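Local coordinates for protein succinyl-CoA ligase (ADP-forming) subunit alpha (Methanosaeta concilii, PDB 6HXI) that forms a two-part chain, with a CoA-ligase region followed by a citrate synthase-like helical region, and binds coenzyme A, at residues Lys250-Thr262 with Pro302-Val315. Numbering follows the deposited sequence.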
loop_
_atom_site.group_PDB
_atom_site.type_symbol
_atom_site.label_atom_id
_atom_site.label_comp_id
_atom_site.label_asym_id
_atom_site.label_seq_id
_atom_site.Cartn_x
_atom_site.Cartn_y
_atom_site.Cartn_z
ATOM N N LYS B 250 -58.358 -4.789 51.804
ATOM C CA LYS B 250 -57.922 -5.118 50.442
ATOM C C LYS B 250 -56.576 -5.862 50.462
ATOM O O LYS B 250 -56.208 -6.487 49.466
ATOM C CB LYS B 250 -57.844 -3.857 49.563
ATOM C CG LYS B 250 -59.204 -3.251 49.229
ATOM C CD LYS B 250 -59.064 -1.971 48.411
ATOM C CE LYS B 250 -60.396 -1.353 48.087
ATOM N NZ LYS B 250 -61.007 -1.990 46.896
ATOM N N ILE B 251 -55.849 -5.785 51.606
ATOM C CA ILE B 251 -54.571 -6.456 51.862
ATOM C C ILE B 251 -54.760 -7.316 53.116
ATOM O O ILE B 251 -54.744 -6.796 54.232
ATOM C CB ILE B 251 -53.369 -5.469 52.002
ATOM C CG1 ILE B 251 -53.232 -4.529 50.788
ATOM C CG2 ILE B 251 -52.043 -6.219 52.300
ATOM C CD1 ILE B 251 -52.573 -3.209 51.122
ATOM N N THR B 252 -54.958 -8.626 52.914
ATOM C CA THR B 252 -55.180 -9.606 53.986
ATOM C C THR B 252 -53.883 -10.290 54.441
ATOM O O THR B 252 -53.804 -10.736 55.588
ATOM C CB THR B 252 -56.263 -10.619 53.592
ATOM O OG1 THR B 252 -55.799 -11.421 52.504
ATOM C CG2 THR B 252 -57.594 -9.953 53.240
ATOM N N LYS B 253 -52.878 -10.382 53.543
ATOM C CA LYS B 253 -51.565 -10.978 53.827
ATOM C C LYS B 253 -50.810 -10.086 54.807
ATOM O O LYS B 253 -51.008 -8.867 54.742
ATOM C CB LYS B 253 -50.753 -11.144 52.537
ATOM C CG LYS B 253 -51.155 -12.371 51.751
ATOM C CD LYS B 253 -50.617 -12.365 50.332
ATOM C CE LYS B 253 -51.480 -13.273 49.504
ATOM N NZ LYS B 253 -51.046 -13.325 48.104
ATOM N N PRO B 254 -49.970 -10.637 55.731
ATOM C CA PRO B 254 -49.254 -9.752 56.671
ATOM C C PRO B 254 -48.266 -8.837 55.944
ATOM O O PRO B 254 -47.526 -9.292 55.078
ATOM C CB PRO B 254 -48.607 -10.719 57.666
ATOM C CG PRO B 254 -48.507 -12.002 56.944
ATOM C CD PRO B 254 -49.622 -12.060 55.953
ATOM N N LEU B 255 -48.332 -7.526 56.242
ATOM C CA LEU B 255 -47.524 -6.474 55.629
ATOM C C LEU B 255 -46.546 -5.804 56.604
ATOM O O LEU B 255 -46.983 -5.181 57.574
ATOM C CB LEU B 255 -48.452 -5.411 54.997
ATOM C CG LEU B 255 -47.759 -4.341 54.135
ATOM C CD1 LEU B 255 -48.282 -4.356 52.733
ATOM C CD2 LEU B 255 -47.911 -2.960 54.743
ATOM N N VAL B 256 -45.230 -5.896 56.319
ATOM C CA VAL B 256 -44.172 -5.231 57.097
ATOM C C VAL B 256 -43.999 -3.872 56.437
ATOM O O VAL B 256 -43.926 -3.796 55.211
ATOM C CB VAL B 256 -42.834 -6.024 57.153
ATOM C CG1 VAL B 256 -41.777 -5.268 57.949
ATOM C CG2 VAL B 256 -43.038 -7.425 57.739
ATOM N N ALA B 257 -43.975 -2.796 57.223
ATOM C CA ALA B 257 -43.849 -1.463 56.641
ATOM C C ALA B 257 -42.956 -0.520 57.426
ATOM O O ALA B 257 -43.042 -0.455 58.645
ATOM C CB ALA B 257 -45.225 -0.848 56.475
ATOM N N TRP B 258 -42.113 0.238 56.710
ATOM C CA TRP B 258 -41.265 1.261 57.310
ATOM C C TRP B 258 -41.119 2.453 56.377
ATOM O O TRP B 258 -40.882 2.273 55.184
ATOM C CB TRP B 258 -39.899 0.728 57.786
ATOM C CG TRP B 258 -39.061 1.803 58.430
ATOM C CD1 TRP B 258 -37.979 2.438 57.888
ATOM C CD2 TRP B 258 -39.333 2.467 59.674
ATOM N NE1 TRP B 258 -37.532 3.422 58.736
ATOM C CE2 TRP B 258 -38.345 3.464 59.840
ATOM C CE3 TRP B 258 -40.308 2.306 60.671
ATOM C CZ2 TRP B 258 -38.297 4.287 60.971
ATOM C CZ3 TRP B 258 -40.267 3.129 61.786
ATOM C CH2 TRP B 258 -39.265 4.098 61.935
ATOM N N VAL B 259 -41.278 3.667 56.928
ATOM C CA VAL B 259 -41.151 4.922 56.191
ATOM C C VAL B 259 -39.917 5.672 56.730
ATOM O O VAL B 259 -39.842 5.989 57.920
ATOM C CB VAL B 259 -42.454 5.775 56.228
ATOM C CG1 VAL B 259 -42.274 7.079 55.461
ATOM C CG2 VAL B 259 -43.645 4.992 55.675
ATOM N N THR B 260 -38.935 5.908 55.850
ATOM C CA THR B 260 -37.680 6.600 56.184
ATOM C C THR B 260 -37.881 8.135 56.141
ATOM O O THR B 260 -38.798 8.624 55.479
ATOM C CB THR B 260 -36.559 6.131 55.243
ATOM O OG1 THR B 260 -36.818 6.660 53.956
ATOM C CG2 THR B 260 -36.471 4.617 55.140
ATOM N N GLY B 261 -37.018 8.868 56.825
ATOM C CA GLY B 261 -37.089 10.326 56.887
ATOM C C GLY B 261 -37.498 10.845 58.252
ATOM O O GLY B 261 -38.075 11.928 58.346
ATOM N N THR B 262 -37.203 10.079 59.316
ATOM C CA THR B 262 -37.511 10.453 60.703
ATOM C C THR B 262 -36.592 11.590 61.181
ATOM O O THR B 262 -36.884 12.217 62.188
ATOM C CB THR B 262 -37.507 9.222 61.645
ATOM O OG1 THR B 262 -36.185 8.691 61.774
ATOM C CG2 THR B 262 -38.477 8.122 61.196
ATOM N N PRO B 302 -41.553 -1.629 62.413
ATOM C CA PRO B 302 -40.458 -1.675 63.401
ATOM C C PRO B 302 -40.261 -0.345 64.150
ATOM O O PRO B 302 -40.901 0.649 63.803
ATOM C CB PRO B 302 -39.234 -2.027 62.539
ATOM C CG PRO B 302 -39.534 -1.463 61.221
ATOM C CD PRO B 302 -41.023 -1.590 61.035
ATOM N N ARG B 303 -39.378 -0.328 65.168
ATOM C CA ARG B 303 -39.047 0.859 65.983
ATOM C C ARG B 303 -38.206 1.850 65.143
ATOM O O ARG B 303 -38.362 3.065 65.270
ATOM C CB ARG B 303 -38.285 0.415 67.256
ATOM C CG ARG B 303 -38.282 1.395 68.448
ATOM C CD ARG B 303 -37.093 2.359 68.482
ATOM N NE ARG B 303 -35.834 1.741 68.050
ATOM C CZ ARG B 303 -34.761 2.413 67.637
ATOM N NH1 ARG B 303 -34.774 3.742 67.604
ATOM N NH2 ARG B 303 -33.674 1.764 67.245
ATOM N N SER B 304 -37.325 1.316 64.289
ATOM C CA SER B 304 -36.448 2.059 63.354
ATOM C C SER B 304 -36.049 1.134 62.200
ATOM O O SER B 304 -36.435 -0.041 62.203
ATOM C CB SER B 304 -35.203 2.589 64.068
ATOM O OG SER B 304 -34.198 1.606 64.256
ATOM N N PHE B 305 -35.266 1.644 61.219
ATOM C CA PHE B 305 -34.795 0.795 60.120
ATOM C C PHE B 305 -33.912 -0.398 60.610
ATOM O O PHE B 305 -33.935 -1.472 60.000
ATOM C CB PHE B 305 -34.102 1.599 59.010
ATOM C CG PHE B 305 -33.712 0.726 57.841
ATOM C CD1 PHE B 305 -34.666 0.300 56.923
ATOM C CD2 PHE B 305 -32.409 0.264 57.705
ATOM C CE1 PHE B 305 -34.315 -0.551 55.874
ATOM C CE2 PHE B 305 -32.060 -0.599 56.663
ATOM C CZ PHE B 305 -33.015 -1.004 55.756
ATOM N N ASP B 306 -33.186 -0.209 61.729
ATOM C CA ASP B 306 -32.333 -1.224 62.353
ATOM C C ASP B 306 -33.072 -2.535 62.657
ATOM O O ASP B 306 -32.507 -3.619 62.433
ATOM C CB ASP B 306 -31.689 -0.666 63.625
ATOM C CG ASP B 306 -30.565 0.300 63.320
ATOM O OD1 ASP B 306 -30.857 1.424 62.862
ATOM O OD2 ASP B 306 -29.392 -0.083 63.497
ATOM N N ASP B 307 -34.337 -2.441 63.137
ATOM C CA ASP B 307 -35.107 -3.650 63.402
ATOM C C ASP B 307 -36.110 -4.011 62.253
ATOM O O ASP B 307 -37.122 -4.639 62.538
ATOM C CB ASP B 307 -35.775 -3.629 64.798
ATOM C CG ASP B 307 -36.565 -2.391 65.165
ATOM O OD1 ASP B 307 -35.994 -1.278 65.097
ATOM O OD2 ASP B 307 -37.713 -2.544 65.637
ATOM N N TYR B 308 -35.791 -3.697 60.951
ATOM C CA TYR B 308 -36.641 -4.091 59.801
ATOM C C TYR B 308 -36.603 -5.624 59.630
ATOM O O TYR B 308 -37.656 -6.264 59.630
ATOM C CB TYR B 308 -36.229 -3.380 58.475
ATOM C CG TYR B 308 -37.266 -3.484 57.373
ATOM C CD1 TYR B 308 -37.291 -4.577 56.508
ATOM C CD2 TYR B 308 -38.243 -2.506 57.212
ATOM C CE1 TYR B 308 -38.254 -4.687 55.505
ATOM C CE2 TYR B 308 -39.208 -2.600 56.206
ATOM C CZ TYR B 308 -39.205 -3.691 55.355
ATOM O OH TYR B 308 -40.155 -3.779 54.370
ATOM N N GLY B 309 -35.399 -6.186 59.495
ATOM C CA GLY B 309 -35.179 -7.621 59.332
ATOM C C GLY B 309 -35.776 -8.431 60.459
ATOM O O GLY B 309 -36.347 -9.500 60.223
ATOM N N GLU B 310 -35.688 -7.914 61.686
ATOM C CA GLU B 310 -36.269 -8.613 62.830
ATOM C C GLU B 310 -37.798 -8.740 62.680
ATOM O O GLU B 310 -38.335 -9.829 62.881
ATOM C CB GLU B 310 -35.826 -7.995 64.162
ATOM C CG GLU B 310 -36.371 -8.701 65.408
ATOM C CD GLU B 310 -36.390 -10.226 65.433
ATOM O OE1 GLU B 310 -37.403 -10.787 65.915
ATOM O OE2 GLU B 310 -35.407 -10.861 64.978
ATOM N N MET B 311 -38.477 -7.660 62.240
ATOM C CA MET B 311 -39.920 -7.671 61.983
ATOM C C MET B 311 -40.233 -8.692 60.856
ATOM O O MET B 311 -41.195 -9.454 60.965
ATOM C CB MET B 311 -40.413 -6.258 61.632
ATOM C CG MET B 311 -41.916 -6.106 61.660
ATOM S SD MET B 311 -42.714 -6.612 63.208
ATOM C CE MET B 311 -42.052 -5.384 64.352
ATOM N N VAL B 312 -39.370 -8.747 59.819
ATOM C CA VAL B 312 -39.476 -9.720 58.719
ATOM C C VAL B 312 -39.394 -11.148 59.320
ATOM O O VAL B 312 -40.247 -11.977 59.019
ATOM C CB VAL B 312 -38.418 -9.458 57.595
ATOM C CG1 VAL B 312 -38.247 -10.659 56.671
ATOM C CG2 VAL B 312 -38.775 -8.218 56.790
ATOM N N ARG B 313 -38.391 -11.395 60.195
ATOM C CA ARG B 313 -38.152 -12.667 60.890
ATOM C C ARG B 313 -39.365 -13.090 61.711
ATOM O O ARG B 313 -39.732 -14.264 61.683
ATOM C CB ARG B 313 -36.903 -12.576 61.787
ATOM C CG ARG B 313 -36.408 -13.900 62.349
ATOM C CD ARG B 313 -34.966 -13.761 62.788
ATOM N NE ARG B 313 -34.390 -15.025 63.247
ATOM C CZ ARG B 313 -33.126 -15.394 63.047
ATOM N NH1 ARG B 313 -32.295 -14.609 62.368
ATOM N NH2 ARG B 313 -32.685 -16.553 63.519
ATOM N N GLN B 314 -39.996 -12.124 62.405
ATOM C CA GLN B 314 -41.167 -12.334 63.251
ATOM C C GLN B 314 -42.383 -12.762 62.437
ATOM O O GLN B 314 -43.074 -13.698 62.834
ATOM C CB GLN B 314 -41.472 -11.067 64.060
ATOM C CG GLN B 314 -40.783 -11.025 65.412
ATOM C CD GLN B 314 -40.996 -9.698 66.090
ATOM O OE1 GLN B 314 -40.088 -8.869 66.146
ATOM N NE2 GLN B 314 -42.212 -9.452 66.579
ATOM N N VAL B 315 -42.641 -12.068 61.312
ATOM C CA VAL B 315 -43.771 -12.340 60.424
ATOM C C VAL B 315 -43.584 -13.667 59.664
ATOM O O VAL B 315 -44.553 -14.416 59.519
ATOM C CB VAL B 315 -44.081 -11.145 59.493
ATOM C CG1 VAL B 315 -45.179 -11.490 58.505
ATOM C CG2 VAL B 315 -44.481 -9.915 60.305
#
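The last strand of a mixed beta-sheet, 255-260, in the CoA-ligase family region, is packed against helix 308-322, and Val256 and Trp258 carry most of the strand's side of the contact. The strand and the helix segment 308-315 run nearly antiparallel (169°), with axes 9.0 Å apart. Val256 reaches the helix with both methyls: CG1 sits over the face of the Tyr308 ring, 4.2 Å from its centroid in a CH-pi contact, and also meets Met311 CG, while CG2 touches Val315 CG2 at 3.9 Å. Just ahead of the strand, Pro254 CB rests on Val315 CG1 at 3.6 Å. The indole of Trp258, its CG swung away from the backbone N (chi1 -179°), offers one face to the turn leading into the helix. Ser304 CA stands over the six-membered ring, 4.0 Å from the centroid, and Phe305 N lies over the same face. Pro302 CG meets Trp258 CE3 at 3.9 Å, and Trp258 CB abuts the edge of the Tyr308 ring. Trp258 NE1 is buried without a hydrogen-bonding partner. The turn is itself fastened by Asp307, whose OD2 accepts from Arg303 N at 2.8 Å and OD1 from Ser304 N. No hydrogen bond joins the segments; a helix and its N-terminal turn packed on a largely parallel sheet typify this family's flavodoxin-like alpha/beta domains.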